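Local coordinates for uncharacterized protein (Leptospira interrogans serogroup Icterohaemorrhagiae serovar copenhageni, PDB 6ULO) that is of unknown function but has a Rossmann-like fold and, in its full-length form, is predicted to be anchored in a membrane, at residues N197-I202 / A231-F236; T101-F106 / R118-E123; P58-L63 / A79-S84. All coordinates share one frame; numbering follows the deposited sequence. Where two conformers were deposited one is given.

Contact 1. Residues N197-I202 / A231-F236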
ATOM      1  N   ASN A 197       4.791   0.797  12.597  1.00 11.56           N
ATOM      2  CA  ASN A 197       4.631   2.243  12.516  1.00 11.69           C
ATOM      3  C   ASN A 197       5.728   2.786  11.615  1.00 11.69           C
ATOM      4  O   ASN A 197       6.895   2.418  11.782  1.00 11.15           O
ATOM      5  CB  ASN A 197       4.798   2.791  13.945  1.00 14.01           C
ATOM      6  CG  ASN A 197       4.430   4.271  14.099  1.00 17.38           C
ATOM      7  OD1 ASN A 197       4.364   5.030  13.156  1.00 16.74           O
ATOM      8  ND2 ASN A 197       4.278   4.679  15.339  1.00 21.90           N
ATOM      9  N   LEU A 198       5.373   3.690  10.703  1.00 12.30           N
ATOM     10  CA  LEU A 198       6.419   4.410   9.962  1.00 12.45           C
ATOM     11  C   LEU A 198       7.443   5.059  10.885  1.00 13.31           C
ATOM     12  O   LEU A 198       8.610   5.196  10.511  1.00 14.19           O
ATOM     13  CB  LEU A 198       5.823   5.506   9.084  1.00 12.56           C
ATOM     14  CG  LEU A 198       4.920   5.041   7.931  1.00 11.74           C
ATOM     15  CD1 LEU A 198       4.242   6.228   7.299  1.00 13.50           C
ATOM     16  CD2 LEU A 198       5.740   4.268   6.909  1.00 13.83           C
ATOM     17  N   LEU A 199       7.022   5.454  12.087  1.00 13.34           N
ATOM     18  CA  LEU A 199       7.894   6.110  13.054  1.00 13.76           C
ATOM     19  C   LEU A 199       8.435   5.151  14.105  1.00 13.86           C
ATOM     20  O   LEU A 199       9.097   5.591  15.056  1.00 15.62           O
ATOM     21  CB  LEU A 199       7.100   7.218  13.733  1.00 15.67           C
ATOM     22  CG  LEU A 199       6.410   8.190  12.754  1.00 17.73           C
ATOM     23  CD1 LEU A 199       5.862   9.401  13.506  1.00 19.83           C
ATOM     24  CD2 LEU A 199       7.318   8.627  11.613  1.00 18.53           C
ATOM     25  N   GLY A 200       8.177   3.846  13.955  1.00 13.75           N
ATOM     26  CA  GLY A 200       8.690   2.830  14.861  1.00 13.77           C
ATOM     27  C   GLY A 200      10.161   2.511  14.633  1.00 13.49           C
ATOM     28  O   GLY A 200      10.820   3.013  13.717  1.00 14.59           O
ATOM     29  N   ASN A 201      10.682   1.621  15.478  1.00 14.40           N
ATOM     30  CA  ASN A 201      12.097   1.267  15.426  1.00 16.90           C
ATOM     31  C   ASN A 201      12.358  -0.205  15.134  1.00 16.68           C
ATOM     32  O   ASN A 201      13.515  -0.642  15.198  1.00 18.04           O
ATOM     33  CB  ASN A 201      12.863   1.751  16.678  1.00 18.85           C
ATOM     34  CG  ASN A 201      12.383   1.093  17.996  1.00 22.61           C
ATOM     35  OD1 ASN A 201      11.658   0.113  17.987  1.00 23.78           O
ATOM     36  ND2 ASN A 201      12.817   1.644  19.134  1.00 24.81           N
ATOM     37  N   ILE A 202      11.331  -0.995  14.860  1.00 13.63           N
ATOM     38  CA  ILE A 202      11.527  -2.418  14.583  0.60 13.46           C
ATOM     39  C   ILE A 202      11.138  -2.777  13.150  1.00 11.95           C
ATOM     40  O   ILE A 202      11.933  -3.357  12.408  1.00 12.30           O
ATOM     41  CB  ILE A 202      10.741  -3.296  15.574  0.60 14.46           C
ATOM     42  CG1 ILE A 202      11.352  -3.271  16.983  0.60 15.56           C
ATOM     43  CG2 ILE A 202      10.696  -4.748  15.103  0.60 14.20           C
ATOM     44  CD1 ILE A 202      10.416  -3.839  18.041  0.60 17.32           C
ATOM     45  N   ALA A 231       6.965  15.712  11.002  1.00 17.54           N
ATOM     46  CA  ALA A 231       8.298  16.008  10.504  1.00 17.31           C
ATOM     47  C   ALA A 231       9.128  14.737  10.637  1.00 16.49           C
ATOM     48  O   ALA A 231       8.971  13.989  11.599  1.00 18.18           O
ATOM     49  CB  ALA A 231       8.920  17.161  11.298  1.00 18.12           C
ATOM     50  N   TYR A 232       9.987  14.484   9.674  1.00 16.05           N
ATOM     51  CA  TYR A 232      10.720  13.214   9.668  1.00 15.75           C
ATOM     52  C   TYR A 232      11.586  13.062  10.907  1.00 16.40           C
ATOM     53  O   TYR A 232      12.477  13.890  11.128  1.00 17.31           O
ATOM     54  CB  TYR A 232      11.632  13.157   8.456  1.00 15.30           C
ATOM     55  CG  TYR A 232      10.892  13.244   7.133  1.00 14.10           C
ATOM     56  CD1 TYR A 232       9.956  12.276   6.779  1.00 13.98           C
ATOM     57  CD2 TYR A 232      11.126  14.281   6.235  1.00 15.00           C
ATOM     58  CE1 TYR A 232       9.278  12.317   5.586  1.00 14.56           C
ATOM     59  CE2 TYR A 232      10.458  14.331   5.024  1.00 14.44           C
ATOM     60  CZ  TYR A 232       9.530  13.352   4.703  1.00 13.75           C
ATOM     61  OH  TYR A 232       8.893  13.438   3.486  1.00 14.31           O
ATOM     62  N   PRO A 233      11.379  12.027  11.723  1.00 15.59           N
ATOM     63  CA  PRO A 233      12.254  11.787  12.879  1.00 16.36           C
ATOM     64  C   PRO A 233      13.375  10.810  12.526  1.00 16.13           C
ATOM     65  O   PRO A 233      13.376  10.164  11.469  1.00 14.91           O
ATOM     66  CB  PRO A 233      11.293  11.147  13.885  1.00 17.49           C
ATOM     67  CG  PRO A 233      10.424  10.287  12.987  1.00 17.31           C
ATOM     68  CD  PRO A 233      10.216  11.122  11.715  1.00 16.34           C
ATOM     69  N   GLN A 234      14.311  10.666  13.468  1.00 16.76           N
ATOM     70  CA  GLN A 234      15.505   9.863  13.227  1.00 17.07           C
ATOM     71  C   GLN A 234      15.192   8.410  12.872  1.00 15.88           C
ATOM     72  O   GLN A 234      15.832   7.842  11.984  1.00 16.16           O
ATOM     73  CB  GLN A 234      16.396   9.926  14.454  1.00 19.59           C
ATOM     74  CG  GLN A 234      17.765   9.376  14.219  1.00 22.09           C
ATOM     75  CD  GLN A 234      18.499  10.162  13.174  1.00 25.23           C
ATOM     76  OE1 GLN A 234      18.558  11.399  13.236  1.00 26.98           O
ATOM     77  NE2 GLN A 234      19.041   9.464  12.183  1.00 26.56           N
ATOM     78  N   GLU A 235      14.244   7.775  13.567  1.00 15.75           N
ATOM     79  CA  GLU A 235      14.014   6.360  13.286  1.00 16.69           C
ATOM     80  C   GLU A 235      13.513   6.148  11.864  1.00 14.47           C
ATOM     81  O   GLU A 235      13.883   5.170  11.216  1.00 14.99           O
ATOM     82  CB  GLU A 235      13.064   5.732  14.300  1.00 19.45           C
ATOM     83  CG  GLU A 235      13.682   5.429  15.686  1.00 22.03           C
ATOM     84  CD  GLU A 235      14.863   4.385  15.720  1.00 24.67           C
ATOM     85  OE1 GLU A 235      15.046   3.537  14.800  1.00 25.19           O
ATOM     86  OE2 GLU A 235      15.626   4.396  16.716  1.00 26.50           O
ATOM     87  N   PHE A 236      12.699   7.072  11.348  1.00 13.71           N
ATOM     88  CA  PHE A 236      12.217   6.973   9.978  1.00 13.16           C
ATOM     89  C   PHE A 236      13.348   7.226   8.995  1.00 13.08           C
ATOM     90  O   PHE A 236      13.486   6.516   7.988  1.00 13.89           O
ATOM     91  CB  PHE A 236      11.085   7.980   9.781  1.00 12.93           C
ATOM     92  CG  PHE A 236      10.541   8.029   8.383  1.00 12.66           C
ATOM     93  CD1 PHE A 236       9.485   7.223   8.006  1.00 13.22           C
ATOM     94  CD2 PHE A 236      11.018   8.945   7.456  1.00 12.84           C
ATOM     95  CE1 PHE A 236       8.953   7.294   6.709  1.00 13.74           C
ATOM     96  CE2 PHE A 236      10.500   9.022   6.173  1.00 13.27           C
ATOM     97  CZ  PHE A 236       9.472   8.189   5.784  1.00 12.91           C
TER
HETATM   98  O   HOH W   1      15.938   0.274  14.338  1.00 33.37           O
HETATM   99  O   HOH W   2      14.072   4.578  19.021  1.00 35.74           O

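Contact 2. Residues T101-F106 / R118-E123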
ATOM      1  N   THR A 101      -5.778  -8.898   6.020  1.00 11.35           N
ATOM      2  CA  THR A 101      -5.732 -10.351   6.175  1.00 11.17           C
ATOM      3  C   THR A 101      -6.996 -10.990   5.615  1.00 10.87           C
ATOM      4  O   THR A 101      -6.933 -12.017   4.931  1.00 11.67           O
ATOM      5  CB  THR A 101      -5.551 -10.690   7.655  1.00 11.93           C
ATOM      6  OG1 THR A 101      -4.312 -10.151   8.125  1.00 14.62           O
ATOM      7  CG2 THR A 101      -5.580 -12.224   7.902  1.00 13.08           C
ATOM      8  N   ILE A 102      -8.149 -10.378   5.877  1.00 10.55           N
ATOM      9  CA  ILE A 102      -9.401 -10.855   5.295  1.00 10.27           C
ATOM     10  C   ILE A 102      -9.366 -10.755   3.777  1.00  9.96           C
ATOM     11  O   ILE A 102      -9.736 -11.697   3.076  1.00 11.20           O
ATOM     12  CB  ILE A 102     -10.595 -10.085   5.887  1.00 10.38           C
ATOM     13  CG1 ILE A 102     -10.695 -10.347   7.391  1.00 11.40           C
ATOM     14  CG2 ILE A 102     -11.882 -10.467   5.145  1.00 11.42           C
ATOM     15  CD1 ILE A 102     -11.649  -9.393   8.103  1.00 12.59           C
ATOM     16  N   THR A 103      -8.926  -9.612   3.246  1.00 10.42           N
ATOM     17  CA  THR A 103      -8.856  -9.455   1.795  1.00 10.43           C
ATOM     18  C   THR A 103      -8.009 -10.556   1.154  1.00  9.69           C
ATOM     19  O   THR A 103      -8.386 -11.108   0.104  1.00 11.17           O
ATOM     20  CB  THR A 103      -8.316  -8.063   1.493  1.00 10.37           C
ATOM     21  OG1 THR A 103      -9.378  -7.148   1.684  1.00 12.30           O
ATOM     22  CG2 THR A 103      -7.723  -7.916   0.075  1.00 11.57           C
ATOM     23  N   ILE A 104      -6.872 -10.905   1.775  1.00  9.61           N
ATOM     24  CA  ILE A 104      -6.026 -11.943   1.200  1.00 10.02           C
ATOM     25  C   ILE A 104      -6.737 -13.294   1.191  1.00 10.65           C
ATOM     26  O   ILE A 104      -6.662 -14.045   0.210  1.00 11.11           O
ATOM     27  CB  ILE A 104      -4.686 -11.980   1.967  1.00 11.71           C
ATOM     28  CG1 ILE A 104      -3.923 -10.681   1.696  1.00 12.43           C
ATOM     29  CG2 ILE A 104      -3.865 -13.232   1.616  1.00 12.94           C
ATOM     30  CD1 ILE A 104      -2.826 -10.380   2.703  1.00 14.13           C
ATOM     31  N   LEU A 105      -7.421 -13.632   2.284  1.00 11.21           N
ATOM     32  CA  LEU A 105      -8.198 -14.869   2.321  1.00 11.04           C
ATOM     33  C   LEU A 105      -9.249 -14.871   1.222  1.00 10.98           C
ATOM     34  O   LEU A 105      -9.421 -15.874   0.508  1.00 12.39           O
ATOM     35  CB  LEU A 105      -8.844 -14.989   3.693  1.00 12.52           C
ATOM     36  CG  LEU A 105      -9.830 -16.135   3.903  1.00 13.34           C
ATOM     37  CD1 LEU A 105      -9.186 -17.522   3.751  1.00 15.41           C
ATOM     38  CD2 LEU A 105     -10.492 -15.979   5.306  1.00 15.29           C
ATOM     39  N   PHE A 106      -9.947 -13.733   1.045  1.00 10.58           N
ATOM     40  CA  PHE A 106     -10.974 -13.678  -0.005  1.00 11.07           C
ATOM     41  C   PHE A 106     -10.354 -13.820  -1.392  1.00 10.99           C
ATOM     42  O   PHE A 106     -10.905 -14.518  -2.246  1.00 11.27           O
ATOM     43  CB  PHE A 106     -11.771 -12.389   0.064  1.00 11.84           C
ATOM     44  CG  PHE A 106     -12.656 -12.231   1.269  1.00 11.26           C
ATOM     45  CD1 PHE A 106     -12.890 -13.266   2.168  1.00 11.91           C
ATOM     46  CD2 PHE A 106     -13.290 -10.993   1.484  1.00 12.01           C
ATOM     47  CE1 PHE A 106     -13.729 -13.075   3.249  1.00 11.92           C
ATOM     48  CE2 PHE A 106     -14.132 -10.790   2.557  1.00 12.77           C
ATOM     49  CZ  PHE A 106     -14.367 -11.851   3.445  1.00 12.80           C
ATOM     50  N   ARG A 118     -17.913  -9.821  -4.565  1.00 13.14           N
ATOM     51  CA  ARG A 118     -19.112 -10.366  -3.945  0.56 14.23           C
ATOM     52  C   ARG A 118     -18.891 -10.721  -2.471  1.00 13.97           C
ATOM     53  O   ARG A 118     -19.757 -10.451  -1.635  1.00 14.31           O
ATOM     54  CB  ARG A 118     -19.565 -11.582  -4.742  0.56 16.05           C
ATOM     55  CG  ARG A 118     -20.915 -12.111  -4.326  0.56 18.04           C
ATOM     56  CD  ARG A 118     -21.323 -13.288  -5.203  0.56 21.20           C
ATOM     57  NE  ARG A 118     -20.214 -14.204  -5.420  0.56 24.80           N
ATOM     58  CZ  ARG A 118     -19.867 -15.175  -4.578  0.56 25.60           C
ATOM     59  NH1 ARG A 118     -20.530 -15.335  -3.437  0.56 26.09           N
ATOM     60  NH2 ARG A 118     -18.847 -15.972  -4.875  0.56 26.44           N
ATOM     61  N   LEU A 119     -17.753 -11.348  -2.130  1.00 13.46           N
ATOM     62  CA  LEU A 119     -17.513 -11.715  -0.728  1.00 13.14           C
ATOM     63  C   LEU A 119     -17.473 -10.488   0.169  1.00 12.27           C
ATOM     64  O   LEU A 119     -17.967 -10.531   1.297  1.00 12.98           O
ATOM     65  CB  LEU A 119     -16.213 -12.503  -0.544  1.00 13.73           C
ATOM     66  CG  LEU A 119     -16.253 -13.947  -1.040  1.00 13.44           C
ATOM     67  CD1 LEU A 119     -14.878 -14.553  -0.759  1.00 14.51           C
ATOM     68  CD2 LEU A 119     -17.385 -14.797  -0.384  1.00 14.79           C
ATOM     69  N   TRP A 120     -16.874  -9.385  -0.302  1.00 11.78           N
ATOM     70  CA  TRP A 120     -16.893  -8.162   0.496  1.00 12.28           C
ATOM     71  C   TRP A 120     -18.248  -7.474   0.471  1.00 12.49           C
ATOM     72  O   TRP A 120     -18.518  -6.633   1.341  1.00 13.39           O
ATOM     73  CB  TRP A 120     -15.825  -7.176   0.005  1.00 11.37           C
ATOM     74  CG  TRP A 120     -14.492  -7.285   0.728  1.00 11.27           C
ATOM     75  CD1 TRP A 120     -13.251  -7.525   0.179  1.00 11.34           C
ATOM     76  CD2 TRP A 120     -14.274  -7.090   2.132  1.00 11.74           C
ATOM     77  NE1 TRP A 120     -12.284  -7.488   1.168  1.00 12.00           N
ATOM     78  CE2 TRP A 120     -12.888  -7.236   2.368  1.00 11.37           C
ATOM     79  CE3 TRP A 120     -15.119  -6.803   3.205  1.00 12.20           C
ATOM     80  CZ2 TRP A 120     -12.325  -7.102   3.639  1.00 12.49           C
ATOM     81  CZ3 TRP A 120     -14.558  -6.677   4.478  1.00 12.71           C
ATOM     82  CH2 TRP A 120     -13.177  -6.827   4.679  1.00 12.98           C
ATOM     83  N   GLY A 121     -19.128  -7.871  -0.459  1.00 12.71           N
ATOM     84  CA  GLY A 121     -20.391  -7.209  -0.675  1.00 13.89           C
ATOM     85  C   GLY A 121     -21.513  -7.805   0.127  1.00 15.13           C
ATOM     86  O   GLY A 121     -21.397  -8.854   0.751  1.00 15.35           O
ATOM     87  N   LYS A 122     -22.657  -7.121   0.077  1.00 16.27           N
ATOM     88  CA  LYS A 122     -23.835  -7.609   0.788  1.00 18.71           C
ATOM     89  C   LYS A 122     -24.238  -9.005   0.311  1.00 18.80           C
ATOM     90  O   LYS A 122     -24.622  -9.866   1.121  1.00 19.50           O
ATOM     91  CB  LYS A 122     -24.973  -6.617   0.569  1.00 20.64           C
ATOM     92  N   GLU A 123     -24.142  -9.249  -0.999  1.00 18.58           N
ATOM     93  CA  GLU A 123     -24.554 -10.534  -1.563  1.00 19.78           C
ATOM     94  C   GLU A 123     -23.770 -11.697  -0.978  1.00 18.69           C
ATOM     95  O   GLU A 123     -24.338 -12.760  -0.692  1.00 19.24           O
ATOM     96  CB  GLU A 123     -24.398 -10.525  -3.088  1.00 22.84           C
ATOM     97  CG  GLU A 123     -24.602 -11.908  -3.729  1.00 25.69           C
ATOM     98  CD  GLU A 123     -24.348 -11.927  -5.227  1.00 28.83           C
ATOM     99  OE1 GLU A 123     -23.759 -10.956  -5.758  1.00 28.82           O
ATOM    100  OE2 GLU A 123     -24.724 -12.939  -5.866  1.00 30.60           O
TER

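Contact 3. Residues P58-L63 / A79-S84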
ATOM      1  N   PRO A  58       1.899   5.579 -15.448  1.00 14.31           N
ATOM      2  CA  PRO A  58       3.135   5.664 -16.248  1.00 15.60           C
ATOM      3  C   PRO A  58       4.389   5.669 -15.403  1.00 15.59           C
ATOM      4  O   PRO A  58       5.453   5.312 -15.918  1.00 17.59           O
ATOM      5  CB  PRO A  58       2.989   6.977 -17.031  1.00 16.56           C
ATOM      6  CG  PRO A  58       1.780   7.674 -16.486  1.00 17.46           C
ATOM      7  CD  PRO A  58       0.963   6.695 -15.699  1.00 13.91           C
ATOM      8  N   HIS A  59       4.288   6.069 -14.136  1.00 13.74           N
ATOM      9  CA  HIS A  59       5.432   6.067 -13.226  1.00 13.97           C
ATOM     10  C   HIS A  59       5.719   4.702 -12.629  1.00 14.12           C
ATOM     11  O   HIS A  59       6.890   4.318 -12.500  1.00 14.81           O
ATOM     12  CB  HIS A  59       5.180   7.079 -12.118  1.00 13.50           C
ATOM     13  CG  HIS A  59       5.033   8.466 -12.635  1.00 14.11           C
ATOM     14  ND1 HIS A  59       6.115   9.213 -13.040  1.00 16.29           N
ATOM     15  CD2 HIS A  59       3.932   9.224 -12.866  1.00 15.77           C
ATOM     16  CE1 HIS A  59       5.688  10.374 -13.492  1.00 15.59           C
ATOM     17  NE2 HIS A  59       4.372  10.407 -13.396  1.00 15.97           N
ATOM     18  N   VAL A  60       4.685   3.973 -12.209  1.00 13.56           N
ATOM     19  CA  VAL A  60       4.908   2.723 -11.496  1.00 13.35           C
ATOM     20  C   VAL A  60       4.873   1.478 -12.369  1.00 13.48           C
ATOM     21  O   VAL A  60       5.299   0.415 -11.906  1.00 14.47           O
ATOM     22  CB  VAL A  60       3.928   2.570 -10.315  1.00 12.77           C
ATOM     23  CG1 VAL A  60       4.047   3.729  -9.354  1.00 13.94           C
ATOM     24  CG2 VAL A  60       2.494   2.405 -10.816  1.00 13.35           C
ATOM     25  N   GLN A  61       4.347   1.552 -13.589  1.00 14.54           N
ATOM     26  CA  GLN A  61       4.147   0.330 -14.354  0.59 16.45           C
ATOM     27  C   GLN A  61       5.462  -0.425 -14.530  1.00 16.06           C
ATOM     28  O   GLN A  61       6.506   0.153 -14.866  1.00 16.60           O
ATOM     29  CB  GLN A  61       3.500   0.620 -15.706  0.59 19.19           C
ATOM     30  CG  GLN A  61       4.291   1.532 -16.614  0.59 22.17           C
ATOM     31  CD  GLN A  61       3.511   1.861 -17.860  0.59 25.97           C
ATOM     32  OE1 GLN A  61       2.474   1.251 -18.119  0.59 28.04           O
ATOM     33  NE2 GLN A  61       3.987   2.837 -18.634  0.59 27.75           N
ATOM     34  N   ASN A  62       5.418  -1.730 -14.235  1.00 14.79           N
ATOM     35  CA  ASN A  62       6.543  -2.638 -14.452  1.00 15.63           C
ATOM     36  C   ASN A  62       7.774  -2.341 -13.606  1.00 15.44           C
ATOM     37  O   ASN A  62       8.829  -2.897 -13.878  1.00 17.19           O
ATOM     38  CB  ASN A  62       6.920  -2.724 -15.928  1.00 18.77           C
ATOM     39  CG  ASN A  62       5.778  -3.201 -16.759  1.00 22.40           C
ATOM     40  OD1 ASN A  62       5.067  -4.121 -16.371  1.00 23.76           O
ATOM     41  ND2 ASN A  62       5.571  -2.564 -17.904  1.00 25.21           N
ATOM     42  N   LEU A  63       7.685  -1.528 -12.546  1.00 14.60           N
ATOM     43  CA  LEU A  63       8.870  -1.322 -11.699  1.00 14.93           C
ATOM     44  C   LEU A  63       9.341  -2.599 -11.011  1.00 14.98           C
ATOM     45  O   LEU A  63      10.537  -2.730 -10.720  1.00 16.34           O
ATOM     46  CB  LEU A  63       8.594  -0.251 -10.647  1.00 15.81           C
ATOM     47  CG  LEU A  63       8.582   1.172 -11.148  1.00 17.22           C
ATOM     48  CD1 LEU A  63       8.302   2.085  -9.974  1.00 17.48           C
ATOM     49  CD2 LEU A  63       9.886   1.540 -11.814  1.00 19.25           C
ATOM     50  N   ALA A  79       0.515  -2.292  -6.893  1.00 10.44           N
ATOM     51  CA  ALA A  79       1.415  -3.441  -7.042  1.00 10.77           C
ATOM     52  C   ALA A  79       1.111  -4.236  -8.305  1.00 10.47           C
ATOM     53  O   ALA A  79       2.031  -4.783  -8.933  1.00 11.50           O
ATOM     54  CB  ALA A  79       1.321  -4.352  -5.826  1.00 12.26           C
ATOM     55  N   ALA A  80      -0.171  -4.346  -8.694  1.00 11.55           N
ATOM     56  CA  ALA A  80      -0.475  -5.047  -9.936  1.00 11.59           C
ATOM     57  C   ALA A  80       0.092  -4.291 -11.134  1.00 11.68           C
ATOM     58  O   ALA A  80       0.628  -4.897 -12.066  1.00 13.70           O
ATOM     59  CB  ALA A  80      -1.989  -5.248 -10.072  1.00 12.09           C
ATOM     60  N   TRP A  81      -0.046  -2.958 -11.139  1.00 11.99           N
ATOM     61  CA  TRP A  81       0.549  -2.164 -12.216  1.00 12.22           C
ATOM     62  C   TRP A  81       2.058  -2.351 -12.252  1.00 12.36           C
ATOM     63  O   TRP A  81       2.666  -2.437 -13.331  1.00 13.24           O
ATOM     64  CB  TRP A  81       0.230  -0.691 -11.991  1.00 11.85           C
ATOM     65  CG  TRP A  81      -1.214  -0.317 -12.120  1.00 11.39           C
ATOM     66  CD1 TRP A  81      -2.182  -1.018 -12.777  1.00 12.03           C
ATOM     67  CD2 TRP A  81      -1.863   0.819 -11.547  1.00 12.05           C
ATOM     68  NE1 TRP A  81      -3.411  -0.367 -12.679  1.00 12.36           N
ATOM     69  CE2 TRP A  81      -3.228   0.766 -11.930  1.00 11.68           C
ATOM     70  CE3 TRP A  81      -1.424   1.894 -10.767  1.00 11.48           C
ATOM     71  CZ2 TRP A  81      -4.137   1.758 -11.568  1.00 11.94           C
ATOM     72  CZ3 TRP A  81      -2.335   2.859 -10.365  1.00 12.11           C
ATOM     73  CH2 TRP A  81      -3.661   2.805 -10.795  1.00 11.94           C
ATOM     74  N   ALA A  82       2.688  -2.366 -11.075  1.00 12.34           N
ATOM     75  CA  ALA A  82       4.137  -2.502 -10.991  1.00 12.30           C
ATOM     76  C   ALA A  82       4.609  -3.921 -11.260  1.00 13.33           C
ATOM     77  O   ALA A  82       5.803  -4.117 -11.521  1.00 13.87           O
ATOM     78  CB  ALA A  82       4.595  -2.063  -9.603  1.00 13.09           C
ATOM     79  N   LYS A  83       3.713  -4.912 -11.232  1.00 12.27           N
ATOM     80  CA  LYS A  83       4.131  -6.316 -11.220  1.00 13.34           C
ATOM     81  C   LYS A  83       5.156  -6.562 -10.109  1.00 13.65           C
ATOM     82  O   LYS A  83       6.214  -7.180 -10.307  1.00 14.13           O
ATOM     83  CB  LYS A  83       4.629  -6.770 -12.598  1.00 16.93           C
ATOM     84  CG  LYS A  83       3.551  -6.636 -13.655  1.00 19.68           C
ATOM     85  CD  LYS A  83       4.035  -7.047 -15.013  1.00 23.28           C
ATOM     86  CE  LYS A  83       2.935  -6.821 -16.050  1.00 26.35           C
ATOM     87  NZ  LYS A  83       3.277  -7.472 -17.329  1.00 29.47           N
ATOM     88  N   SER A  84       4.805  -6.113  -8.908  1.00 12.78           N
ATOM     89  CA  SER A  84       5.662  -6.360  -7.752  1.00 11.74           C
ATOM     90  C   SER A  84       5.839  -7.857  -7.496  1.00 12.59           C
ATOM     91  O   SER A  84       4.904  -8.644  -7.659  1.00 12.73           O
ATOM     92  CB  SER A  84       5.042  -5.703  -6.523  1.00 12.16           C
ATOM     93  OG  SER A  84       4.780  -4.325  -6.736  1.00 12.80           O
TER

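Contact 1. Residues N197-I202 / A231-F236
L198 meets F236 through its carbonyl: L198 O lies in the plane of the F236 ring, at its edge, 3.3 Å from F236 CD1. The next residue makes an apolar contact, L199 CD2 resting 3.8 Å from P233 CG, with the two side chains crossing at about a right angle. E235 covers the following part of the loop. Its CB sits 3.6 Å from G200 O, and its chain, bent at chi2 (-63°), leads on to a carboxylate whose OE1 is 3.4 Å from N201 CB. No direct hydrogen bond joins the segments; a water spans the gap instead, accepting from N201 ND2 (3.2 Å) and donating to E235 OE2 (2.8 Å). The contact thus joins the loop between strand 191-195 and helix 203-214 to the start of helix 234-241, where P233 is the N-cap residue. Behind this first shell, N197-G200 is a type I turn overlaid by an Asx turn: L199 N donates to N197 OD1 almost straight (2.9 Å, 169°), from above the carbonyl plane. The E33 carboxylate accepts hydrogen bonds from the backbone N atoms of N197 and I202, while F286 and L290 of helix 283-291 pack against F236.

Contact 2. Residues T101-F106 / R118-E123
F106 pushes the edge of its ring into the face of W120, a T-shaped pair whose planes stand at 72°, with the F106 and five-membered-ring centroids 4.8 Å apart. The leading bump is F106 CE2, which stands over the centre of the indole, 3.7 Å from W120 CD2. The phenyl ring thus fills the angle between the L119 side chain and the indole face, and is itself held between two aliphatic groups. L119 CB lies over one face in a CH-pi contact, 4.0 Å from the ring centroid and 16° off the ring normal, while L119 CD1 reaches F106 CD1 at 3.8 Å. On the opposite face, towards the rim, sits CG2 of I102, one turn earlier in F106's own helix. That methyl has a double role, because it also touches the indole at W120 CZ2 (3.7 Å), closing the corner between the two aromatic rings.

The one hydrogen bond across the two segments runs from W120 NE1 to T103 OG1, at 3.0 Å with a bent N-H...O angle of 146°, and the hydroxyl oxygen lies at the indole edge, close to its plane. T103 OG1 makes a further weak hydrogen bond with A99 O.

All five touching residues are buried where helix 94-109 meets the last turn of helix 113-120. Helix 125-135 packs on F106 through A128 and L131, and helix 139-166 flanks W120 with Y146, whose ring is nearly parallel to the indole; I104 of helix 94-109 reaches strand 191-195.

Contact 3. Residues P58-L63 / A79-S84
The C-terminal end of helix 74-82 closes in a Schellman motif, and a type II turn from V60 to L63 docks on it. The helix end is defined by S84 N bonded to A79 O and K83 N to A80 O, with K83 as the C-prime residue at positive phi (52°). Across the contact N62 N donates to W81 O at 3.0 Å, an almost straight bond (165°) in which the donor is tilted moderately from the carbonyl plane. The same oxygen receives a CA-H...O contact from Q61 CA at 3.3 Å, so neighbouring groups of the turn grip one carbonyl of the final helical turn. A second CA-H...O contact runs the other way, from A82 CA to V60 O at 3.3 Å, and A82 CB lies 3.5 Å from that oxygen, which also closes the turn by accepting from L63 N. The backbones come very close here, the CA atoms of N62 and A82 being 4.2 Å apart.

Side chains flank this backbone junction. A chi1 of -58° sets V60 CG2 between the backbone N and the carbonyl carbon, and this methyl meets the W81 indole at its edge, 4.0 Å from W81 CE3. The indole N-H is engaged outside the pair, by K170 O. On the solvent-exposed part, N62 and K83 lie side by side and point the same way, with N62 OD1 against the extended aliphatic chain, 3.4 Å from K83 CD.

I220 of strand 218-222 packs against V60, L63 and A82. Helix 74-82 links the adjacent parallel strands 66-69 and 86-91, the beta-alpha-beta crossover arrangement characteristic of Rossmann-like folds.

Along the chain the contacts come in series, contact 3 first, then contact 2, then contact 1. None touches another: the centres of contacts 1 and 2 are about 32 Å apart, on opposite sides of the chain's centre, those of contacts 1 and 3 about 26 Å, and those of contacts 2 and 3 about 24 Å. The central mixed beta-sheet relates them. Contact 3 belongs to the crossover between strands 66-69 and 86-91 and packs on strands 218-222 and 249-255. Contact 2 lies in the helical layer beyond, and contact 1 joins the loop leaving edge strand 191-195 to the start of helix 234-241, which follows strand 218-222. All three belong to one Rossmann-like DUF7790 domain.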